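Vacuolar-sorting protein BRO1 (Saccharomyces cerevisiae, PDB 1ZB1) helps sort cargo proteins into the intralumenal vesicles of multivesicular bodies and recruits the deubiquitinase Doa4 to endosomes, its Bro1 domain possibly binding Snf7. Local coordinates at residues L13-T18 against I129-T134; D22-L27 against Y44-T49; Y100-S105 against S171-S176; L214-C219 against F254-S259; S259-G264 against A278-S283. One frame throughout, in Å; residues are numbered along the deposited sequence.

Contact 1 (L13-T18 against I129-T134); sequences LKLKDT and IAVIFT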
# COMPACT_ATOMS: atom_id res chain seq x y z
N LEU A 13 3.17 2.99 -7.57
CA LEU A 13 1.83 2.62 -8.02
C LEU A 13 1.28 3.63 -9.03
O LEU A 13 1.71 4.79 -9.06
CB LEU A 13 0.89 2.49 -6.81
CG LEU A 13 1.33 1.47 -5.74
CD1 LEU A 13 0.25 1.34 -4.67
CD2 LEU A 13 1.58 0.12 -6.38
N LYS A 14 0.35 3.19 -9.86
CA LYS A 14 -0.22 4.06 -10.90
C LYS A 14 -1.64 4.51 -10.64
O LYS A 14 -2.46 3.75 -10.12
CB LYS A 14 -0.17 3.35 -12.25
CG LYS A 14 1.25 2.99 -12.70
CD LYS A 14 2.07 4.25 -12.91
CE LYS A 14 3.47 3.93 -13.41
NZ LYS A 14 4.29 5.16 -13.60
N LEU A 15 -1.92 5.76 -11.00
CA LEU A 15 -3.26 6.34 -10.85
C LEU A 15 -4.14 5.93 -12.02
O LEU A 15 -3.63 5.54 -13.09
CB LEU A 15 -3.18 7.88 -10.85
CG LEU A 15 -2.49 8.61 -9.71
CD1 LEU A 15 -2.36 10.12 -10.05
CD2 LEU A 15 -3.32 8.41 -8.44
N LYS A 16 -5.45 5.99 -11.83
CA LYS A 16 -6.39 5.70 -12.91
C LYS A 16 -6.80 7.05 -13.49
O LYS A 16 -7.16 7.96 -12.75
CB LYS A 16 -7.63 4.96 -12.38
CG LYS A 16 -7.34 3.55 -11.82
CD LYS A 16 -8.58 2.97 -11.12
CE LYS A 16 -9.75 2.79 -12.08
NZ LYS A 16 -9.35 2.03 -13.31
N ASP A 17 -6.74 7.19 -14.81
CA ASP A 17 -7.14 8.45 -15.44
C ASP A 17 -8.66 8.45 -15.63
O ASP A 17 -9.29 7.40 -15.60
CB ASP A 17 -6.45 8.64 -16.80
CG ASP A 17 -4.94 8.76 -16.68
OD1 ASP A 17 -4.46 9.24 -15.63
OD2 ASP A 17 -4.23 8.39 -17.63
N THR A 18 -9.23 9.64 -15.83
CA THR A 18 -10.67 9.78 -16.04
C THR A 18 -10.93 10.88 -17.05
O THR A 18 -10.10 11.77 -17.24
CB THR A 18 -11.40 10.14 -14.73
OG1 THR A 18 -12.81 10.19 -14.97
CG2 THR A 18 -10.95 11.53 -14.22
N ILE A 129 -7.07 7.57 -4.14
CA ILE A 129 -6.76 8.08 -2.81
C ILE A 129 -5.68 7.18 -2.19
O ILE A 129 -4.70 7.66 -1.61
CB ILE A 129 -8.03 8.08 -1.92
CG1 ILE A 129 -8.94 9.24 -2.33
CG2 ILE A 129 -7.64 8.19 -0.44
CD1 ILE A 129 -10.29 9.25 -1.62
N ALA A 130 -5.87 5.87 -2.32
CA ALA A 130 -4.90 4.90 -1.78
C ALA A 130 -3.54 5.10 -2.46
O ALA A 130 -2.49 5.12 -1.79
CB ALA A 130 -5.41 3.47 -2.02
N VAL A 131 -3.55 5.24 -3.78
CA VAL A 131 -2.30 5.44 -4.51
C VAL A 131 -1.63 6.74 -4.07
O VAL A 131 -0.42 6.79 -3.86
CB VAL A 131 -2.54 5.50 -6.04
CG1 VAL A 131 -1.27 5.94 -6.76
CG2 VAL A 131 -2.96 4.11 -6.56
N ILE A 132 -2.43 7.80 -3.92
CA ILE A 132 -1.88 9.09 -3.52
C ILE A 132 -1.21 9.00 -2.14
O ILE A 132 -0.20 9.66 -1.89
CB ILE A 132 -2.97 10.18 -3.55
CG1 ILE A 132 -3.43 10.40 -5.00
CG2 ILE A 132 -2.42 11.50 -2.98
CD1 ILE A 132 -4.63 11.30 -5.15
N PHE A 133 -1.75 8.18 -1.24
CA PHE A 133 -1.12 8.03 0.06
C PHE A 133 0.29 7.44 -0.13
O PHE A 133 1.21 7.82 0.58
CB PHE A 133 -1.94 7.13 1.00
CG PHE A 133 -3.05 7.85 1.73
CD1 PHE A 133 -2.79 8.99 2.50
CD2 PHE A 133 -4.36 7.36 1.69
CE1 PHE A 133 -3.80 9.63 3.21
CE2 PHE A 133 -5.39 8.00 2.40
CZ PHE A 133 -5.11 9.13 3.16
N THR A 134 0.46 6.52 -1.08
CA THR A 134 1.79 5.95 -1.30
C THR A 134 2.72 6.98 -1.94
O THR A 134 3.93 6.95 -1.74
CB THR A 134 1.76 4.66 -2.18
OG1 THR A 134 1.45 4.99 -3.54
CG2 THR A 134 0.72 3.67 -1.65
O HOH W 1 3.45 5.00 -5.36

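Contact 2 (D22-L27 against Y44-T49); sequences DWKKGL and YDEKAT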
# COMPACT_ATOMS: atom_id res chain seq x y z
N ASP A 22 -18.82 16.90 -16.98
CA ASP A 22 -19.46 18.19 -16.77
C ASP A 22 -20.63 18.06 -15.81
O ASP A 22 -21.75 17.75 -16.23
CB ASP A 22 -19.93 18.78 -18.10
CG ASP A 22 -20.49 20.19 -17.96
OD1 ASP A 22 -20.68 20.87 -18.99
OD2 ASP A 22 -20.73 20.62 -16.81
N TRP A 23 -20.38 18.29 -14.52
CA TRP A 23 -21.43 18.19 -13.52
C TRP A 23 -22.53 19.23 -13.74
O TRP A 23 -23.69 18.97 -13.47
CB TRP A 23 -20.86 18.34 -12.10
CG TRP A 23 -20.53 17.04 -11.41
CD1 TRP A 23 -19.28 16.53 -11.18
CD2 TRP A 23 -21.46 16.10 -10.86
NE1 TRP A 23 -19.37 15.33 -10.51
CE2 TRP A 23 -20.70 15.04 -10.30
CE3 TRP A 23 -22.85 16.04 -10.77
CZ2 TRP A 23 -21.29 13.94 -9.66
CZ3 TRP A 23 -23.44 14.95 -10.13
CH2 TRP A 23 -22.66 13.91 -9.59
N LYS A 24 -22.16 20.42 -14.21
CA LYS A 24 -23.14 21.48 -14.46
C LYS A 24 -24.14 21.04 -15.53
O LYS A 24 -25.35 21.03 -15.30
CB LYS A 24 -22.44 22.77 -14.89
CG LYS A 24 -21.48 23.33 -13.85
CD LYS A 24 -20.70 24.54 -14.35
CE LYS A 24 -21.59 25.76 -14.50
NZ LYS A 24 -20.83 26.96 -14.95
N LYS A 25 -23.63 20.65 -16.69
CA LYS A 25 -24.49 20.20 -17.78
C LYS A 25 -25.26 18.94 -17.40
O LYS A 25 -26.45 18.81 -17.69
CB LYS A 25 -23.66 19.94 -19.04
CG LYS A 25 -24.45 19.38 -20.21
CD LYS A 25 -23.55 19.12 -21.41
CE LYS A 25 -24.31 18.44 -22.54
NZ LYS A 25 -23.43 18.10 -23.69
N GLY A 26 -24.57 18.00 -16.75
CA GLY A 26 -25.19 16.75 -16.36
C GLY A 26 -26.31 16.89 -15.35
O GLY A 26 -27.33 16.21 -15.43
N LEU A 27 -26.12 17.78 -14.38
CA LEU A 27 -27.12 17.98 -13.35
C LEU A 27 -28.30 18.81 -13.85
O LEU A 27 -29.45 18.52 -13.54
CB LEU A 27 -26.48 18.65 -12.13
CG LEU A 27 -27.18 18.47 -10.78
CD1 LEU A 27 -27.60 17.01 -10.60
CD2 LEU A 27 -26.23 18.89 -9.67
N TYR A 44 -31.99 23.96 -8.86
CA TYR A 44 -30.57 24.04 -9.19
C TYR A 44 -29.78 25.04 -8.35
O TYR A 44 -30.22 26.18 -8.17
CB TYR A 44 -30.44 24.40 -10.67
CG TYR A 44 -29.04 24.30 -11.25
CD1 TYR A 44 -28.36 23.09 -11.27
CD2 TYR A 44 -28.41 25.42 -11.79
CE1 TYR A 44 -27.09 22.98 -11.84
CE2 TYR A 44 -27.14 25.33 -12.37
CZ TYR A 44 -26.49 24.10 -12.38
OH TYR A 44 -25.23 23.99 -12.94
N ASP A 45 -28.64 24.61 -7.83
CA ASP A 45 -27.77 25.49 -7.04
C ASP A 45 -26.57 25.73 -7.94
O ASP A 45 -25.63 24.93 -7.96
CB ASP A 45 -27.31 24.79 -5.76
CG ASP A 45 -26.50 25.70 -4.84
OD1 ASP A 45 -25.86 26.66 -5.34
OD2 ASP A 45 -26.50 25.45 -3.62
N GLU A 46 -26.61 26.83 -8.70
CA GLU A 46 -25.54 27.17 -9.63
C GLU A 46 -24.16 27.27 -8.99
O GLU A 46 -23.19 26.73 -9.51
CB GLU A 46 -25.88 28.48 -10.35
CG GLU A 46 -24.73 29.08 -11.16
CD GLU A 46 -24.30 28.21 -12.33
OE1 GLU A 46 -23.81 27.07 -12.10
OE2 GLU A 46 -24.45 28.66 -13.49
N LYS A 47 -24.08 27.97 -7.87
CA LYS A 47 -22.80 28.15 -7.19
C LYS A 47 -22.19 26.83 -6.71
O LYS A 47 -21.03 26.52 -7.01
CB LYS A 47 -22.97 29.10 -6.00
CG LYS A 47 -21.66 29.50 -5.35
CD LYS A 47 -21.90 30.54 -4.26
CE LYS A 47 -20.60 30.97 -3.60
NZ LYS A 47 -19.97 29.87 -2.81
N ALA A 48 -22.96 26.05 -5.96
CA ALA A 48 -22.47 24.77 -5.45
C ALA A 48 -22.09 23.84 -6.60
O ALA A 48 -21.03 23.21 -6.56
CB ALA A 48 -23.53 24.12 -4.56
N THR A 49 -22.95 23.74 -7.61
CA THR A 49 -22.68 22.86 -8.74
C THR A 49 -21.43 23.28 -9.51
O THR A 49 -20.71 22.44 -10.05
CB THR A 49 -23.88 22.80 -9.71
OG1 THR A 49 -25.06 22.47 -8.97
CG2 THR A 49 -23.65 21.73 -10.78

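Contact 3 (Y100-S105 against S171-S176); sequences YDAEYS and SVDLQS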
# COMPACT_ATOMS: atom_id res chain seq x y z
N TYR A 100 -10.31 5.05 -16.90
CA TYR A 100 -9.35 4.21 -17.61
C TYR A 100 -8.62 3.30 -16.63
O TYR A 100 -8.42 3.65 -15.47
CB TYR A 100 -8.29 5.08 -18.32
CG TYR A 100 -8.77 5.88 -19.50
CD1 TYR A 100 -9.47 7.08 -19.34
CD2 TYR A 100 -8.49 5.45 -20.81
CE1 TYR A 100 -9.88 7.84 -20.44
CE2 TYR A 100 -8.90 6.20 -21.91
CZ TYR A 100 -9.58 7.39 -21.73
OH TYR A 100 -9.96 8.12 -22.82
N ASP A 101 -8.21 2.13 -17.10
CA ASP A 101 -7.45 1.21 -16.25
C ASP A 101 -6.06 1.82 -16.04
O ASP A 101 -5.52 2.46 -16.94
CB ASP A 101 -7.29 -0.15 -16.92
CG ASP A 101 -8.55 -1.00 -16.84
OD1 ASP A 101 -9.51 -0.61 -16.15
OD2 ASP A 101 -8.56 -2.08 -17.48
N ALA A 102 -5.48 1.61 -14.86
CA ALA A 102 -4.14 2.12 -14.57
C ALA A 102 -3.16 1.56 -15.60
O ALA A 102 -3.24 0.39 -15.99
CB ALA A 102 -3.70 1.71 -13.16
N GLU A 103 -2.23 2.40 -16.06
CA GLU A 103 -1.26 1.98 -17.07
C GLU A 103 0.10 1.59 -16.51
O GLU A 103 0.92 2.45 -16.21
CB GLU A 103 -1.10 3.09 -18.11
CG GLU A 103 -2.33 3.31 -18.95
CD GLU A 103 -2.19 4.45 -19.96
OE1 GLU A 103 -3.04 4.54 -20.86
OE2 GLU A 103 -1.23 5.24 -19.84
N TYR A 104 0.35 0.29 -16.38
CA TYR A 104 1.63 -0.18 -15.87
C TYR A 104 2.56 -0.51 -17.04
O TYR A 104 3.43 0.28 -17.40
CB TYR A 104 1.47 -1.43 -15.01
CG TYR A 104 0.61 -1.25 -13.77
CD1 TYR A 104 -0.72 -1.64 -13.78
CD2 TYR A 104 1.13 -0.70 -12.60
CE1 TYR A 104 -1.52 -1.50 -12.65
CE2 TYR A 104 0.35 -0.55 -11.46
CZ TYR A 104 -0.98 -0.96 -11.49
OH TYR A 104 -1.78 -0.83 -10.38
N SER A 105 2.35 -1.69 -17.61
CA SER A 105 3.14 -2.17 -18.74
C SER A 105 2.38 -3.31 -19.39
O SER A 105 2.02 -3.25 -20.57
CB SER A 105 4.51 -2.68 -18.27
OG SER A 105 5.31 -1.63 -17.75
N SER A 171 -13.53 -2.80 -14.00
CA SER A 171 -12.08 -2.59 -14.12
C SER A 171 -11.22 -3.62 -13.40
O SER A 171 -11.50 -3.97 -12.24
CB SER A 171 -11.70 -1.20 -13.61
OG SER A 171 -10.28 -1.05 -13.61
N VAL A 172 -10.17 -4.07 -14.07
CA VAL A 172 -9.24 -5.04 -13.50
C VAL A 172 -8.58 -4.51 -12.23
O VAL A 172 -8.25 -5.28 -11.32
CB VAL A 172 -8.14 -5.43 -14.53
CG1 VAL A 172 -7.38 -4.20 -14.99
CG2 VAL A 172 -7.19 -6.45 -13.91
N ASP A 173 -8.40 -3.19 -12.16
CA ASP A 173 -7.78 -2.55 -11.00
C ASP A 173 -8.59 -2.77 -9.73
O ASP A 173 -8.02 -2.81 -8.63
CB ASP A 173 -7.67 -1.04 -11.21
CG ASP A 173 -6.75 -0.67 -12.34
OD1 ASP A 173 -7.11 0.23 -13.14
OD2 ASP A 173 -5.66 -1.26 -12.43
N LEU A 174 -9.91 -2.88 -9.86
CA LEU A 174 -10.76 -3.03 -8.69
C LEU A 174 -11.20 -4.45 -8.39
O LEU A 174 -12.12 -4.66 -7.59
CB LEU A 174 -11.97 -2.09 -8.80
CG LEU A 174 -11.69 -0.60 -8.53
CD1 LEU A 174 -11.22 -0.40 -7.09
CD2 LEU A 174 -10.64 -0.10 -9.50
N GLN A 175 -10.57 -5.42 -9.03
CA GLN A 175 -10.91 -6.81 -8.75
C GLN A 175 -10.42 -7.05 -7.32
O GLN A 175 -9.31 -6.67 -6.96
CB GLN A 175 -10.20 -7.75 -9.73
CG GLN A 175 -10.71 -7.61 -11.14
CD GLN A 175 -12.23 -7.57 -11.18
OE1 GLN A 175 -12.83 -6.59 -11.62
NE2 GLN A 175 -12.87 -8.64 -10.72
N SER A 176 -11.26 -7.68 -6.50
CA SER A 176 -10.94 -7.93 -5.10
C SER A 176 -9.55 -8.51 -4.82
O SER A 176 -8.89 -8.12 -3.86
CB SER A 176 -12.01 -8.84 -4.48
OG SER A 176 -11.76 -9.04 -3.09
O HOH W 2 -10.26 -4.05 -17.28
O HOH W 3 -4.48 -1.97 -14.80

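Contact 4 (L214-C219 against F254-S259); sequences LSRATC and FYKSLS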
# COMPACT_ATOMS: atom_id res chain seq x y z
N LEU A 214 10.77 -8.10 14.46
CA LEU A 214 10.21 -7.18 13.47
C LEU A 214 10.62 -7.59 12.06
O LEU A 214 9.84 -7.44 11.11
CB LEU A 214 10.68 -5.75 13.75
CG LEU A 214 10.14 -5.11 15.04
CD1 LEU A 214 10.87 -3.82 15.31
CD2 LEU A 214 8.65 -4.89 14.90
N SER A 215 11.84 -8.09 11.93
CA SER A 215 12.35 -8.53 10.64
C SER A 215 11.59 -9.76 10.18
O SER A 215 11.28 -9.90 9.00
CB SER A 215 13.84 -8.85 10.73
OG SER A 215 14.61 -7.67 10.86
N ARG A 216 11.28 -10.65 11.12
CA ARG A 216 10.56 -11.86 10.76
C ARG A 216 9.19 -11.48 10.22
O ARG A 216 8.71 -12.07 9.25
CB ARG A 216 10.39 -12.78 11.96
CG ARG A 216 9.76 -14.11 11.59
CD ARG A 216 10.63 -14.86 10.58
NE ARG A 216 9.90 -15.87 9.82
CZ ARG A 216 9.29 -16.92 10.36
NH1 ARG A 216 9.32 -17.11 11.68
NH2 ARG A 216 8.64 -17.78 9.59
N ALA A 217 8.56 -10.49 10.84
CA ALA A 217 7.25 -10.04 10.39
C ALA A 217 7.33 -9.47 8.97
O ALA A 217 6.44 -9.71 8.15
CB ALA A 217 6.68 -9.00 11.36
N THR A 218 8.39 -8.73 8.69
CA THR A 218 8.58 -8.14 7.36
C THR A 218 8.63 -9.26 6.32
O THR A 218 8.02 -9.17 5.25
CB THR A 218 9.88 -7.32 7.28
OG1 THR A 218 9.85 -6.30 8.30
CG2 THR A 218 10.01 -6.65 5.91
N CYS A 219 9.36 -10.32 6.66
CA CYS A 219 9.49 -11.48 5.79
C CYS A 219 8.11 -12.10 5.54
O CYS A 219 7.72 -12.31 4.39
CB CYS A 219 10.42 -12.52 6.42
SG CYS A 219 10.28 -14.16 5.66
N PHE A 254 15.75 -11.95 2.15
CA PHE A 254 16.65 -11.02 2.83
C PHE A 254 16.23 -10.71 4.27
O PHE A 254 17.08 -10.65 5.17
CB PHE A 254 16.76 -9.71 2.07
CG PHE A 254 17.69 -8.72 2.71
CD1 PHE A 254 19.06 -8.93 2.70
CD2 PHE A 254 17.19 -7.60 3.38
CE1 PHE A 254 19.93 -8.04 3.32
CE2 PHE A 254 18.04 -6.70 4.01
CZ PHE A 254 19.42 -6.92 3.98
N TYR A 255 14.94 -10.49 4.49
CA TYR A 255 14.50 -10.18 5.83
C TYR A 255 14.48 -11.41 6.73
O TYR A 255 14.66 -11.31 7.94
CB TYR A 255 13.14 -9.45 5.78
CG TYR A 255 13.36 -8.00 5.38
CD1 TYR A 255 14.08 -7.14 6.21
CD2 TYR A 255 12.93 -7.51 4.14
CE1 TYR A 255 14.38 -5.83 5.82
CE2 TYR A 255 13.23 -6.20 3.74
CZ TYR A 255 13.96 -5.37 4.58
OH TYR A 255 14.28 -4.09 4.19
N LYS A 256 14.30 -12.58 6.12
CA LYS A 256 14.34 -13.81 6.90
C LYS A 256 15.79 -13.96 7.39
O LYS A 256 16.04 -14.35 8.53
CB LYS A 256 13.96 -15.01 6.04
CG LYS A 256 14.14 -16.34 6.73
CD LYS A 256 12.82 -17.06 6.94
CE LYS A 256 12.16 -17.42 5.62
NZ LYS A 256 10.92 -18.22 5.85
N SER A 257 16.74 -13.63 6.52
CA SER A 257 18.16 -13.70 6.85
C SER A 257 18.50 -12.72 7.97
O SER A 257 19.18 -13.07 8.93
CB SER A 257 19.01 -13.36 5.62
OG SER A 257 20.38 -13.23 5.97
N LEU A 258 18.02 -11.49 7.83
CA LEU A 258 18.27 -10.44 8.82
C LEU A 258 17.72 -10.85 10.18
O LEU A 258 18.31 -10.54 11.22
CB LEU A 258 17.61 -9.13 8.37
CG LEU A 258 18.19 -7.86 8.98
CD1 LEU A 258 19.62 -7.67 8.49
CD2 LEU A 258 17.33 -6.65 8.59
N SER A 259 16.59 -11.54 10.17
CA SER A 259 15.95 -12.00 11.39
C SER A 259 16.81 -13.04 12.12
O SER A 259 17.01 -12.96 13.33
CB SER A 259 14.58 -12.61 11.06
OG SER A 259 13.93 -13.03 12.24

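Contact 5 (S259-G264 against A278-S283); sequences SAYYHG and AFLDFS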
# COMPACT_ATOMS: atom_id res chain seq x y z
N SER A 259 16.59 -11.54 10.17
CA SER A 259 15.95 -12.00 11.39
C SER A 259 16.81 -13.04 12.12
O SER A 259 17.01 -12.96 13.33
CB SER A 259 14.58 -12.61 11.06
OG SER A 259 13.93 -13.03 12.24
N ALA A 260 17.29 -14.02 11.37
CA ALA A 260 18.13 -15.08 11.92
C ALA A 260 19.44 -14.49 12.46
O ALA A 260 19.92 -14.89 13.52
CB ALA A 260 18.43 -16.13 10.86
N TYR A 261 20.00 -13.55 11.72
CA TYR A 261 21.24 -12.90 12.12
C TYR A 261 21.09 -12.25 13.50
O TYR A 261 21.87 -12.53 14.42
CB TYR A 261 21.63 -11.83 11.09
CG TYR A 261 22.73 -10.88 11.53
CD1 TYR A 261 23.99 -11.35 11.92
CD2 TYR A 261 22.52 -9.50 11.54
CE1 TYR A 261 25.00 -10.47 12.30
CE2 TYR A 261 23.51 -8.62 11.92
CZ TYR A 261 24.75 -9.11 12.30
OH TYR A 261 25.74 -8.23 12.67
N TYR A 262 20.09 -11.39 13.65
CA TYR A 262 19.90 -10.72 14.93
C TYR A 262 19.56 -11.67 16.07
O TYR A 262 19.98 -11.44 17.20
CB TYR A 262 18.85 -9.61 14.78
CG TYR A 262 19.45 -8.36 14.20
CD1 TYR A 262 20.23 -7.51 14.98
CD2 TYR A 262 19.31 -8.05 12.84
CE1 TYR A 262 20.85 -6.39 14.44
CE2 TYR A 262 19.93 -6.94 12.29
CZ TYR A 262 20.70 -6.12 13.09
OH TYR A 262 21.31 -5.02 12.55
N HIS A 263 18.83 -12.74 15.79
CA HIS A 263 18.50 -13.70 16.83
C HIS A 263 19.80 -14.38 17.26
O HIS A 263 19.96 -14.79 18.41
CB HIS A 263 17.49 -14.73 16.33
CG HIS A 263 17.12 -15.76 17.36
ND1 HIS A 263 17.62 -17.04 17.35
CD2 HIS A 263 16.31 -15.68 18.44
CE1 HIS A 263 17.14 -17.70 18.39
NE2 HIS A 263 16.34 -16.90 19.07
N GLY A 264 20.73 -14.50 16.31
CA GLY A 264 22.01 -15.12 16.60
C GLY A 264 22.83 -14.22 17.51
O GLY A 264 23.46 -14.70 18.45
N ALA A 278 24.41 -21.98 14.75
CA ALA A 278 23.41 -22.65 13.93
C ALA A 278 22.50 -21.63 13.24
O ALA A 278 22.10 -21.83 12.10
CB ALA A 278 22.59 -23.61 14.80
N PHE A 279 22.19 -20.54 13.94
CA PHE A 279 21.33 -19.51 13.38
C PHE A 279 22.07 -18.61 12.40
O PHE A 279 21.46 -18.09 11.46
CB PHE A 279 20.69 -18.68 14.49
CG PHE A 279 19.38 -19.22 14.96
CD1 PHE A 279 18.22 -19.00 14.22
CD2 PHE A 279 19.30 -20.01 16.10
CE1 PHE A 279 17.00 -19.54 14.61
CE2 PHE A 279 18.08 -20.56 16.51
CZ PHE A 279 16.93 -20.33 15.76
N LEU A 280 23.37 -18.43 12.60
CA LEU A 280 24.15 -17.61 11.67
C LEU A 280 24.28 -18.43 10.39
O LEU A 280 24.35 -17.89 9.29
CB LEU A 280 25.53 -17.31 12.25
CG LEU A 280 25.62 -16.09 13.17
CD1 LEU A 280 25.51 -14.82 12.35
CD2 LEU A 280 24.52 -16.14 14.22
N ASP A 281 24.29 -19.75 10.57
CA ASP A 281 24.38 -20.69 9.47
C ASP A 281 23.12 -20.51 8.63
O ASP A 281 23.19 -20.31 7.41
CB ASP A 281 24.43 -22.12 10.03
CG ASP A 281 25.00 -23.12 9.04
OD1 ASP A 281 24.40 -23.30 7.96
OD2 ASP A 281 26.05 -23.72 9.36
N PHE A 282 21.96 -20.55 9.29
CA PHE A 282 20.68 -20.38 8.63
C PHE A 282 20.58 -19.02 7.95
O PHE A 282 20.06 -18.92 6.83
CB PHE A 282 19.54 -20.53 9.64
CG PHE A 282 18.17 -20.33 9.05
CD1 PHE A 282 17.65 -21.24 8.14
CD2 PHE A 282 17.40 -19.22 9.41
CE1 PHE A 282 16.39 -21.06 7.58
CE2 PHE A 282 16.13 -19.03 8.86
CZ PHE A 282 15.63 -19.95 7.94
N SER A 283 21.07 -17.99 8.62
CA SER A 283 21.05 -16.64 8.08
C SER A 283 21.78 -16.58 6.74
O SER A 283 21.27 -16.01 5.78
CB SER A 283 21.70 -15.67 9.07
OG SER A 283 21.66 -14.34 8.57

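Contact 1 (L13-T18 against I129-T134)
Val131 holds CG1 anti to its backbone N (chi1 171°), and Leu13 and Leu15 both set CG beside the backbone N. These torsions bring the two leucines onto the valine. Leu15 reaches in with CD2, which lies 3.6 Å from Val131 CG1 and also touches Ile132 CG1. Leu13 meets the same valine methyl with CB, while its CD1 runs on to Thr134 CG2 at 3.8 Å, the two side chains crossing at about a right angle. Val131 CG2 faces backbone instead, 3.6 Å from Lys14 O. Residues 13-15 of this extended N-terminal segment lie against helix 118-139 of the Bro1 domain. On the other sides of this helix, Ala130 packs on helix 146-165 and Ile129 on helix 65-86. Thr134 has OG1 in the crowded position between N and carbonyl carbon (chi1 71°). From there OG1 donates to a lone pair of Val131 O at 2.6 Å, in the carbonyl plane. A water donates to Thr134 OG1 and accepts from Leu13 N, at 2.7 and 3.0 Å.

Contact 2 (D22-L27 against Y44-T49)
The backbones come nearest at Lys24 and Thr49, whose CA atoms are 5.9 Å apart, close to the N-terminal ends of helices 23-34 and 46-58. Thr49 points CG2, anti to its backbone N, at Lys24 CA, 3.7 Å away. The same methyl also meets Trp23 O. The Thr49 hydroxyl turns back into its own helix and donates to Asp45 O, which also accepts from Thr49 N. Leu27 adds CD2 against the threonine, 3.8 Å from Thr49 OG1. Tyr44 comes from the loop before its helix, and its OH ends 3.6 Å from Lys24 CB. Leu27 CB lies at the edge of the tyrosine ring. Both helices start with an aspartate N-cap: Asp22 OD2 accepts from Lys25 N and Asp45 OD1 from Ala48 N. Each amide comes from above the carboxylate plane, and the bonds are nearly straight, at 171° and 172°. This is the outer end of the Bro1 domain, where helix 349-371 packs on both Leu27 and Thr49. Lys24 bends at chi3 and Glu46 at chi2, which brings their ends together. Lys24 CE sits 3.5 Å from Glu46 OE1, but Lys24 NZ stays 4.1 Å from that oxygen, too far for a salt bridge. The charges probably attract only loosely.

Contact 3 (Y100-S105 against S171-S176)
Two direct hydrogen bonds join the loops. Ala102 N donates to the syn lone pair of Asp173 OD1 at 2.7 Å, nearly straight at 168°. Ser171 OG, anti to its backbone N, donates to Asp101 OD1, also at 2.7 Å, and comes from above the carboxylate plane. The same hydroxyl accepts from Asp173 N at 3.2 Å, which makes an ST turn at the start of the short 3-10 segment 172-173. Two waters add bridges. One donates to Asp101 OD2 and accepts from Val172 N. The other donates to both Ala102 O and Asp173 OD2. Tyr239 OH hydrogen-bonds to both Asp173 OD2 and Tyr104 OH. In the Bro1 domain this contact joins the loop after strand 97-100 to the loop before helix 176-198. The two carboxylates lie close, with Asp101 OD1 3.9 Å from Asp173 OD1. Lys16 NZ probably offsets this repulsion: it forms a salt bridge with Asp173 OD1 and hydrogen bonds to Ser171 OG and Tyr100 O. Carbon atoms also pack against the carboxylates. Val172 CG1 crosses Asp101 and lies 3.5 Å from its OD2. Ala102 CB lies 3.6 Å from Asp173 OD2. Tyr104 and Asp173 point tip to tip, with the ring and carboxylate planes 70° apart and Asp173 OD2 at the ring edge.

Contact 4 (L214-C219 against F254-S259)
Thr218 lays its methyl over one face of the Tyr255 ring. CG2 is anti to the backbone N and sits 3.8 Å from the ring centroid, 21° off the normal, a CH-pi contact. Phe254 CD2 lies over the opposite face, so the ring is held between the two. The ring's OH extends to Glu192 on helix 176-198. Thr218 OG1 turns the other way and donates to Leu214 O in its own helix. The axes of the two segments run antiparallel at 161° and approach to 7.7 Å. Small residues face each other here: Ser215 CB meets Ser259 CB at 3.8 Å, and Ser215 OG lies beside Leu258 CD2. Cys219 turns SG anti to its backbone N, toward Lys256. The lysine bends at chi2 and chi3 and wraps the sulfur, with CB and CE each 3.8 Å from SG. Arg216 NH2 lies 4.4 Å from Lys256 NZ, a pair of like charges. Ser215 OG bonds within its own helix to Ile211 O. Ser259 OG passes 3.6 Å from Arg216 CB and bonds across to Ser212 O of helix 208-230. The two segments thus meet by packing alone, while that serine bond ties their helices just beyond them.

Contact 5 (S259-G264 against A278-S283)
One face of the Phe279 ring carries the His263 imidazole, with ND1 over its centre. The pair is edge-to-face, the imidazole edge directed at the phenyl face, with centroids 4.4 Å apart and planes at 66°. Ala260 CB lies at the edge of the Phe279 ring and also at the edge of Phe282, 3.6 Å from its CD2. Leu280 CD1 lies in the plane of the Tyr261 ring, 3.8 Å from CD1 of that ring. The other Leu280 methyl, CD2, presses on the bare backbone of Gly264, 3.6 Å from its CA. Ser283 CB is 3.8 Å from Ala260 CB, and Ser283 OG, anti to the backbone N, bonds to Ser257 O. Ala260 and Gly264 put little bulk on this side of their helix, and the segment axes approach to 7.8 Å at an angle of 162°. Helix 303-322 covers the flank, touching Tyr261, Leu280 and Ser283. Helices 242-269 and 275-290 follow each other in sequence as an antiparallel helical hairpin, consistent with the TPR-like solenoid of Bro1 domains.

In the fold
The five contacts are spread along the elongated, largely helical Bro1 domain. Contact 2 lies near one end, about 35 Å from the centre of the chain. Contacts 4 and 5 lie on the opposite side of that centre, contact 5 about 64 Å from contact 2, centre to centre. Contact 1 is nearer the middle, with contact 3 about 11 Å away. These two cross along the chain and are tied together by Lys16. Contact 2 is nested within the loop that contact 1 closes. Contacts 4 and 5 follow in series, share Ser259 and both use helix 242-269. Near the middle, the N-terminal segment meets helix 118-139 and two later loops; toward the far end, helices consecutive in sequence pack on each other.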